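Putative signal recognition particle protein (Chaetomium thermophilum, PDB 5CK4) binds GDP and GTP as the Arf-like GTPase beta subunit of the signal recognition particle receptor, a protein associated with secretory membranes and protein translocation. Local coordinates at residues L19-I25 against K110-T116; L130-P135 against S195-R199; K161-V165 against S210-V214. All blocks are in the same frame, centred on the assembly; numbering follows the deposited sequence.

Interaction 1 (L19-I25 against K110-T116)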
loop_
_atom_site.group_PDB
_atom_site.type_symbol
_atom_site.label_atom_id
_atom_site.label_comp_id
_atom_site.label_asym_id
_atom_site.label_seq_id
_atom_site.Cartn_x
_atom_site.Cartn_y
_atom_site.Cartn_z
ATOM N N LEU A 19 -8.118 -11.163 14.530
ATOM C CA LEU A 19 -7.821 -9.735 14.456
ATOM C C LEU A 19 -7.922 -9.259 13.009
ATOM O O LEU A 19 -7.776 -10.056 12.082
ATOM C CB LEU A 19 -6.410 -9.460 14.989
ATOM C CG LEU A 19 -6.171 -9.526 16.500
ATOM C CD1 LEU A 19 -4.690 -9.366 16.793
ATOM C CD2 LEU A 19 -6.972 -8.455 17.222
ATOM N N PRO A 20 -8.171 -7.957 12.808
ATOM C CA PRO A 20 -8.251 -7.451 11.433
ATOM C C PRO A 20 -6.885 -7.473 10.739
ATOM O O PRO A 20 -5.861 -7.550 11.423
ATOM C CB PRO A 20 -8.753 -6.018 11.618
ATOM C CG PRO A 20 -8.355 -5.653 13.007
ATOM C CD PRO A 20 -8.446 -6.907 13.804
ATOM N N SER A 21 -6.887 -7.412 9.406
ATOM C CA SER A 21 -5.677 -7.537 8.592
ATOM C C SER A 21 -5.214 -6.247 7.914
ATOM O O SER A 21 -6.017 -5.400 7.513
ATOM C CB SER A 21 -5.888 -8.595 7.501
ATOM O OG SER A 21 -5.616 -9.902 7.974
ATOM N N VAL A 22 -3.903 -6.122 7.775
ATOM C CA VAL A 22 -3.296 -5.071 6.967
ATOM C C VAL A 22 -2.416 -5.735 5.906
ATOM O O VAL A 22 -1.452 -6.432 6.237
ATOM C CB VAL A 22 -2.476 -4.107 7.854
ATOM C CG1 VAL A 22 -1.736 -3.070 7.016
ATOM C CG2 VAL A 22 -3.402 -3.430 8.904
ATOM N N LEU A 23 -2.758 -5.548 4.631
ATOM C CA LEU A 23 -1.936 -6.098 3.551
ATOM C C LEU A 23 -0.655 -5.303 3.361
ATOM O O LEU A 23 -0.675 -4.083 3.179
ATOM C CB LEU A 23 -2.695 -6.143 2.213
ATOM C CG LEU A 23 -3.653 -7.313 1.971
ATOM C CD1 LEU A 23 -4.372 -7.133 0.645
ATOM C CD2 LEU A 23 -2.914 -8.651 2.004
ATOM N N LEU A 24 0.463 -6.011 3.378
ATOM C CA LEU A 24 1.753 -5.401 3.119
ATOM C C LEU A 24 2.132 -5.721 1.663
ATOM O O LEU A 24 2.377 -6.877 1.317
ATOM C CB LEU A 24 2.778 -5.952 4.116
ATOM C CG LEU A 24 4.220 -5.447 3.975
ATOM C CD1 LEU A 24 4.260 -3.934 4.068
ATOM C CD2 LEU A 24 5.122 -6.092 5.030
ATOM N N ILE A 25 2.152 -4.691 0.821
ATOM C CA ILE A 25 2.282 -4.828 -0.629
ATOM C C ILE A 25 3.501 -4.026 -1.092
ATOM O O ILE A 25 3.799 -2.987 -0.520
ATOM C CB ILE A 25 1.040 -4.207 -1.321
ATOM C CG1 ILE A 25 -0.230 -4.967 -0.949
ATOM C CG2 ILE A 25 1.174 -4.193 -2.840
ATOM C CD1 ILE A 25 -1.487 -4.371 -1.603
ATOM N N LYS A 110 -2.873 -5.151 17.791
ATOM C CA LYS A 110 -4.259 -5.532 17.518
ATOM C C LYS A 110 -4.588 -5.627 16.027
ATOM O O LYS A 110 -5.747 -5.512 15.632
ATOM C CB LYS A 110 -5.246 -4.609 18.247
ATOM C CG LYS A 110 -4.973 -4.473 19.738
ATOM C CD LYS A 110 -5.870 -3.423 20.365
ATOM C CE LYS A 110 -5.687 -2.071 19.696
ATOM N NZ LYS A 110 -6.487 -1.011 20.368
ATOM N N PHE A 111 -3.566 -5.839 15.205
ATOM C CA PHE A 111 -3.795 -6.193 13.811
ATOM C C PHE A 111 -2.745 -7.163 13.288
ATOM O O PHE A 111 -1.664 -7.296 13.860
ATOM C CB PHE A 111 -3.921 -4.954 12.906
ATOM C CG PHE A 111 -2.630 -4.202 12.684
ATOM C CD1 PHE A 111 -1.784 -4.541 11.637
ATOM C CD2 PHE A 111 -2.283 -3.130 13.496
ATOM C CE1 PHE A 111 -0.605 -3.840 11.410
ATOM C CE2 PHE A 111 -1.107 -2.422 13.281
ATOM C CZ PHE A 111 -0.266 -2.783 12.236
ATOM N N LEU A 112 -3.091 -7.852 12.209
ATOM C CA LEU A 112 -2.188 -8.789 11.572
ATOM C C LEU A 112 -1.567 -8.120 10.361
ATOM O O LEU A 112 -2.264 -7.499 9.567
ATOM C CB LEU A 112 -2.940 -10.045 11.127
ATOM C CG LEU A 112 -3.676 -10.843 12.205
ATOM C CD1 LEU A 112 -4.458 -11.987 11.581
ATOM C CD2 LEU A 112 -2.698 -11.364 13.242
ATOM N N LEU A 113 -0.256 -8.253 10.228
ATOM C CA LEU A 113 0.442 -7.737 9.066
ATOM C C LEU A 113 0.673 -8.870 8.064
ATOM O O LEU A 113 1.380 -9.839 8.360
ATOM C CB LEU A 113 1.761 -7.098 9.497
ATOM C CG LEU A 113 2.588 -6.405 8.420
ATOM C CD1 LEU A 113 1.790 -5.276 7.756
ATOM C CD2 LEU A 113 3.902 -5.899 8.993
ATOM N N ILE A 114 0.060 -8.747 6.889
ATOM C CA ILE A 114 0.054 -9.822 5.893
ATOM C C ILE A 114 0.997 -9.558 4.719
ATOM O O ILE A 114 0.691 -8.773 3.819
ATOM C CB ILE A 114 -1.365 -10.070 5.330
ATOM C CG1 ILE A 114 -2.381 -10.198 6.467
ATOM C CG2 ILE A 114 -1.378 -11.293 4.407
ATOM C CD1 ILE A 114 -1.984 -11.177 7.557
ATOM N N ASP A 115 2.141 -10.232 4.743
ATOM C CA ASP A 115 3.155 -10.115 3.701
ATOM C C ASP A 115 2.607 -10.721 2.404
ATOM O O ASP A 115 1.921 -11.727 2.446
ATOM C CB ASP A 115 4.412 -10.866 4.152
ATOM C CG ASP A 115 5.611 -10.582 3.283
ATOM O OD1 ASP A 115 5.570 -9.617 2.493
ATOM O OD2 ASP A 115 6.606 -11.320 3.406
ATOM N N THR A 116 2.876 -10.081 1.269
ATOM C CA THR A 116 2.462 -10.592 -0.043
ATOM C C THR A 116 3.673 -10.607 -0.968
ATOM O O THR A 116 4.627 -9.855 -0.752
ATOM C CB THR A 116 1.358 -9.726 -0.685
ATOM O OG1 THR A 116 1.840 -8.385 -0.858
ATOM C CG2 THR A 116 0.120 -9.706 0.183
#

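Interaction 2 (L130-P135 against S195-R199)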
loop_
_atom_site.group_PDB
_atom_site.type_symbol
_atom_site.label_atom_id
_atom_site.label_comp_id
_atom_site.label_asym_id
_atom_site.label_seq_id
_atom_site.Cartn_x
_atom_site.Cartn_y
_atom_site.Cartn_z
ATOM N N LEU A 130 -8.334 -6.472 -3.341
ATOM C CA LEU A 130 -8.643 -5.046 -3.304
ATOM C C LEU A 130 -9.898 -4.695 -4.106
ATOM O O LEU A 130 -10.485 -3.643 -3.910
ATOM C CB LEU A 130 -7.432 -4.222 -3.758
ATOM C CG LEU A 130 -6.152 -4.538 -2.958
ATOM C CD1 LEU A 130 -4.907 -3.812 -3.487
ATOM C CD2 LEU A 130 -6.350 -4.234 -1.489
ATOM N N LEU A 131 -10.315 -5.593 -4.995
ATOM C CA LEU A 131 -11.502 -5.367 -5.824
ATOM C C LEU A 131 -12.805 -5.672 -5.086
ATOM O O LEU A 131 -13.873 -5.164 -5.440
ATOM C CB LEU A 131 -11.416 -6.224 -7.088
ATOM C CG LEU A 131 -10.311 -5.836 -8.080
ATOM C CD1 LEU A 131 -10.183 -6.883 -9.184
ATOM C CD2 LEU A 131 -10.611 -4.467 -8.675
ATOM N N ASN A 132 -12.697 -6.495 -4.050
ATOM C CA ASN A 132 -13.844 -7.053 -3.345
ATOM C C ASN A 132 -14.515 -6.039 -2.414
ATOM O O ASN A 132 -13.860 -5.474 -1.544
ATOM C CB ASN A 132 -13.357 -8.263 -2.537
ATOM C CG ASN A 132 -14.479 -9.190 -2.124
ATOM O OD1 ASN A 132 -15.587 -8.754 -1.815
ATOM N ND2 ASN A 132 -14.189 -10.485 -2.107
ATOM N N PRO A 133 -15.830 -5.822 -2.581
ATOM C CA PRO A 133 -16.603 -4.902 -1.731
ATOM C C PRO A 133 -16.401 -5.126 -0.226
ATOM O O PRO A 133 -16.423 -4.161 0.536
ATOM C CB PRO A 133 -18.050 -5.201 -2.129
ATOM C CG PRO A 133 -17.948 -5.616 -3.558
ATOM C CD PRO A 133 -16.648 -6.378 -3.675
ATOM N N SER A 134 -16.207 -6.376 0.189
ATOM C CA SER A 134 -15.928 -6.677 1.593
ATOM C C SER A 134 -14.895 -7.792 1.719
ATOM O O SER A 134 -15.250 -8.953 1.930
ATOM C CB SER A 134 -17.209 -7.067 2.332
ATOM O OG SER A 134 -16.957 -7.258 3.715
ATOM N N PRO A 135 -13.608 -7.444 1.602
ATOM C CA PRO A 135 -12.582 -8.489 1.551
ATOM C C PRO A 135 -12.256 -9.075 2.921
ATOM O O PRO A 135 -12.093 -8.346 3.906
ATOM C CB PRO A 135 -11.364 -7.761 0.964
ATOM C CG PRO A 135 -11.550 -6.339 1.364
ATOM C CD PRO A 135 -13.040 -6.091 1.458
ATOM N N SER A 195 -7.605 -0.448 -8.198
ATOM C CA SER A 195 -8.415 -1.568 -7.710
ATOM C C SER A 195 -9.340 -1.103 -6.577
ATOM O O SER A 195 -10.520 -1.431 -6.558
ATOM C CB SER A 195 -7.529 -2.724 -7.245
ATOM O OG SER A 195 -6.875 -3.322 -8.354
ATOM N N LEU A 196 -8.800 -0.322 -5.644
ATOM C CA LEU A 196 -9.602 0.171 -4.522
ATOM C C LEU A 196 -10.643 1.166 -5.018
ATOM O O LEU A 196 -11.736 1.273 -4.460
ATOM C CB LEU A 196 -8.700 0.841 -3.481
ATOM C CG LEU A 196 -7.845 -0.157 -2.696
ATOM C CD1 LEU A 196 -6.802 0.555 -1.843
ATOM C CD2 LEU A 196 -8.727 -1.083 -1.837
ATOM N N GLN A 197 -10.291 1.889 -6.070
ATOM C CA GLN A 197 -11.216 2.843 -6.677
ATOM C C GLN A 197 -12.391 2.113 -7.327
ATOM O O GLN A 197 -13.540 2.547 -7.209
ATOM C CB GLN A 197 -10.503 3.720 -7.704
ATOM C CG GLN A 197 -11.414 4.737 -8.410
ATOM C CD GLN A 197 -10.631 5.656 -9.338
ATOM O OE1 GLN A 197 -9.559 6.142 -8.982
ATOM N NE2 GLN A 197 -11.147 5.872 -10.545
ATOM N N LYS A 198 -12.104 1.008 -8.017
ATOM C CA LYS A 198 -13.165 0.230 -8.662
ATOM C C LYS A 198 -14.058 -0.406 -7.609
ATOM O O LYS A 198 -15.278 -0.525 -7.792
ATOM C CB LYS A 198 -12.584 -0.864 -9.552
ATOM C CG LYS A 198 -11.904 -0.359 -10.804
ATOM C CD LYS A 198 -11.300 -1.519 -11.579
ATOM C CE LYS A 198 -10.714 -1.039 -12.879
ATOM N NZ LYS A 198 -10.436 -2.159 -13.816
ATOM N N ARG A 199 -13.441 -0.818 -6.504
ATOM C CA ARG A 199 -14.183 -1.352 -5.364
ATOM C C ARG A 199 -15.201 -0.330 -4.843
ATOM O O ARG A 199 -16.357 -0.668 -4.609
ATOM C CB ARG A 199 -13.222 -1.754 -4.248
ATOM C CG ARG A 199 -13.895 -2.246 -2.977
ATOM C CD ARG A 199 -12.854 -2.586 -1.912
ATOM N NE ARG A 199 -13.460 -2.958 -0.635
ATOM C CZ ARG A 199 -13.537 -2.140 0.408
ATOM N NH1 ARG A 199 -13.043 -0.912 0.317
ATOM N NH2 ARG A 199 -14.086 -2.544 1.539
#

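Interaction 3 (K161-V165 against S210-V214)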
loop_
_atom_site.group_PDB
_atom_site.type_symbol
_atom_site.label_atom_id
_atom_site.label_comp_id
_atom_site.label_asym_id
_atom_site.label_seq_id
_atom_site.Cartn_x
_atom_site.Cartn_y
_atom_site.Cartn_z
ATOM N N LYS A 161 -10.772 -9.572 8.663
ATOM C CA LYS A 161 -11.242 -8.419 7.903
ATOM C C LYS A 161 -10.083 -7.511 7.467
ATOM O O LYS A 161 -9.270 -7.083 8.288
ATOM C CB LYS A 161 -12.265 -7.638 8.732
ATOM C CG LYS A 161 -12.887 -6.446 8.029
ATOM C CD LYS A 161 -14.201 -6.048 8.710
ATOM C CE LYS A 161 -14.758 -4.744 8.154
ATOM N NZ LYS A 161 -13.803 -3.615 8.353
ATOM N N LEU A 162 -10.009 -7.233 6.167
ATOM C CA LEU A 162 -8.997 -6.324 5.629
ATOM C C LEU A 162 -9.371 -4.873 5.929
ATOM O O LEU A 162 -10.432 -4.408 5.515
ATOM C CB LEU A 162 -8.861 -6.526 4.123
ATOM C CG LEU A 162 -7.831 -5.628 3.438
ATOM C CD1 LEU A 162 -6.435 -5.900 3.989
ATOM C CD2 LEU A 162 -7.881 -5.835 1.931
ATOM N N LYS A 163 -8.513 -4.153 6.648
ATOM C CA LYS A 163 -8.844 -2.780 7.042
ATOM C C LYS A 163 -7.860 -1.716 6.553
ATOM O O LYS A 163 -8.151 -0.518 6.623
ATOM C CB LYS A 163 -9.021 -2.672 8.557
ATOM C CG LYS A 163 -10.180 -3.503 9.098
ATOM C CD LYS A 163 -10.731 -2.929 10.391
ATOM C CE LYS A 163 -11.478 -1.619 10.151
ATOM N NZ LYS A 163 -12.371 -1.259 11.299
ATOM N N ALA A 164 -6.701 -2.138 6.063
ATOM C CA ALA A 164 -5.731 -1.178 5.540
ATOM C C ALA A 164 -4.683 -1.832 4.668
ATOM O O ALA A 164 -4.521 -3.049 4.675
ATOM C CB ALA A 164 -5.057 -0.403 6.675
ATOM N N VAL A 165 -3.958 -0.998 3.933
ATOM C CA VAL A 165 -2.880 -1.452 3.072
ATOM C C VAL A 165 -1.636 -0.635 3.376
ATOM O O VAL A 165 -1.705 0.583 3.480
ATOM C CB VAL A 165 -3.247 -1.225 1.588
ATOM C CG1 VAL A 165 -2.007 -1.392 0.667
ATOM C CG2 VAL A 165 -4.356 -2.162 1.176
ATOM N N SER A 210 -16.689 -0.488 3.195
ATOM C CA SER A 210 -15.895 -0.005 4.312
ATOM C C SER A 210 -14.605 0.602 3.764
ATOM O O SER A 210 -14.136 0.211 2.702
ATOM C CB SER A 210 -15.572 -1.164 5.253
ATOM O OG SER A 210 -14.770 -2.130 4.585
ATOM N N SER A 211 -14.036 1.561 4.483
ATOM C CA SER A 211 -12.835 2.232 4.009
ATOM C C SER A 211 -11.606 1.357 4.185
ATOM O O SER A 211 -11.494 0.613 5.159
ATOM C CB SER A 211 -12.636 3.562 4.743
ATOM O OG SER A 211 -13.567 4.525 4.286
ATOM N N ILE A 212 -10.700 1.435 3.216
ATOM C CA ILE A 212 -9.406 0.795 3.325
ATOM C C ILE A 212 -8.347 1.845 3.000
ATOM O O ILE A 212 -8.024 2.064 1.838
ATOM C CB ILE A 212 -9.287 -0.422 2.382
ATOM C CG1 ILE A 212 -10.385 -1.444 2.693
ATOM C CG2 ILE A 212 -7.919 -1.096 2.527
ATOM C CD1 ILE A 212 -10.418 -2.607 1.717
ATOM N N PRO A 213 -7.833 2.532 4.033
ATOM C CA PRO A 213 -6.771 3.523 3.795
ATOM C C PRO A 213 -5.457 2.906 3.313
ATOM O O PRO A 213 -5.225 1.721 3.525
ATOM C CB PRO A 213 -6.566 4.153 5.172
ATOM C CG PRO A 213 -7.101 3.143 6.150
ATOM C CD PRO A 213 -8.247 2.482 5.443
ATOM N N VAL A 214 -4.601 3.713 2.688
ATOM C CA VAL A 214 -3.360 3.204 2.112
ATOM C C VAL A 214 -2.205 4.063 2.603
ATOM O O VAL A 214 -2.182 5.279 2.378
ATOM C CB VAL A 214 -3.382 3.236 0.561
ATOM C CG1 VAL A 214 -2.048 2.762 -0.016
ATOM C CG2 VAL A 214 -4.502 2.359 0.024
HETATM O O HOH W 1 -12.355 -2.295 5.465
#

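Interaction 1 (L19-I25 against K110-T116)
Phe111 keeps CG between its backbone N and carbonyl carbon (chi1 71°), and Val22 holds CG2 beside its own N; together these torsions bring Val22 CG2 obliquely to within 3.4 Å of Phe111 CD1. Strands 21-25 and 112-115 are parallel neighbours in the P-loop GTPase sheet, the first running into the P-loop and the second into the Asp-Thr-Pro-Gly form of the DxxG motif. Their ladder has four sound bonds: Leu112 N to Pro20 O, Val22 N to Leu112 O, Ile114 N to Val22 O and Leu24 N to Ile114 O. On the face with Val22, Leu24 CB packs 3.8 Å from Leu113 CD1, and helices 32-40 and 306-313 lie against this side. Asp115 on the same face touches Lys32, a GDP-binding residue. On the other face, Leu23 CD2 sits 3.9 Å from Ile114 CG2 and 3.7 Å from Thr116 CG2, beside helix 123-131; there Ser21 OG bonds to Ser160. The ladder ends with Leu24 O receiving a weak bond from Thr116 N and a shorter one, 2.7 Å, from Thr116 OG1, which lies 27° off the carbonyl plane.

Interaction 2 (L130-P135 against S195-R199)
Arg199 reaches across to the loop after Leu131 and donates to two successive backbone carbonyls. Its CG is anti to the backbone N (chi1 176°) and the chain stays extended as far as NE, which gives 2.7 Å to Asn132 O. That oxygen lies only 4° out of the guanidinium plane, although the bond is bent, at 137° about the hydrogen. A second, weak bond runs from Arg199 NH2 to Pro133 O at 3.0 Å. Arg199 NH1 is held by Ser210 O, so this flat group ties the loop at 132-133 to the chain beyond its own helix. The loop has a polar brace of its own, an Asx turn in which Ser134 N donates to Asn132 OD1 at 3.2 Å. The turn lies in the connection from helix 123-131, which follows the DxxG segment of the GTPase fold, to strand 136-140; helix 180-201 packs alongside. A leucine in place of Arg199 would probably leave Asn132 O without its NE donor and Pro133 O without its weak NH2 one, and the loop freer to move. Carbon contacts continue the seam. Pro135 CD comes within 3.7 Å of Arg199 NH2, crossing the arginine chain at about a right angle. Leu130 CB rests 3.8 Å from Ser195 CB and 3.9 Å from Leu196 CD2, while the rest of Leu130 turns to Leu23, Ile25, Leu162 and Val165 of the sheet. Leu131 CD2 folds back to 3.7 Å from Ser195 O, the carbonyl that accepts Arg199 N within the helix.

Interaction 3 (K161-V165 against S210-V214)
Ser210 OG and Leu162 O are joined through one water molecule that also reaches Ser211 O. The water accepts from Ser210 OG at 2.6 Å and donates to Leu162 O at 2.9 Å and to Ser211 O at 3.0 Å. A bend at the end of Lys161 (chi4 -60°) carries NZ round to the same water, but that fourth bond is weak. No direct backbone bond joins the segments here; the water bridges them. Farther along, the chains draw together. Val165 N donates to Pro213 O at 3.0 Å and Val165 is also backbone-bonded to Leu215, so that Val165 and Val214 form a parallel bridge; Val214 CA adds a CA-H...O contact to Val165 O. Proline brings no N-H to this edge, and Lys163 O meets Pro213 CD instead, at 3.2 Å. The bridge marks the start of the pairing between strands 159-170 and 214-219, a beta-alpha-beta crossover with helix 180-201 as its connection. Strand 214-219 leads on to the Asn-Lys-x-Asp nucleotide-binding motif of GTPases, in which Asn219, Lys220 and Asp222 bind GDP. Ile212 fills the join with both branches. Its CG2, anti to the backbone N, lies 3.7 Å from Ala164 CA and 4.0 Å from Val165 CG2. CD1, at the tip of the other branch, meets Leu162 CD2 at 4.1 Å, with the two side chains nearly perpendicular. Val214 CG2 touches Val165 CB on the face packed against helix 180-201 through Leu193 and Leu196. Pro213 CG and Ala164 CB meet next to helix 306-313, where Trp311 touches Pro213 and Ile312 touches Ala164.

Interactions 1 and 3 share the central sheet, about 10 Å apart between centres: strand 21-25 has strand 112-115 on one flank and strand 159-170 on the other, and Ser21 N and O probably bond to Lys161 O and Lys163 N. Interaction 2, its centre about 10 and 16 Å from those of interactions 3 and 1, joins the end of helix 123-131 and the loop after it to helix 180-201 on one face of the sheet; helix 123-131 follows strand 112-115 in the chain and lies against strand 21-25. Along the chain interaction 1 closes first, whereas the segments of interactions 2 and 3 alternate. Interaction 1 lies nearest the bound GDP.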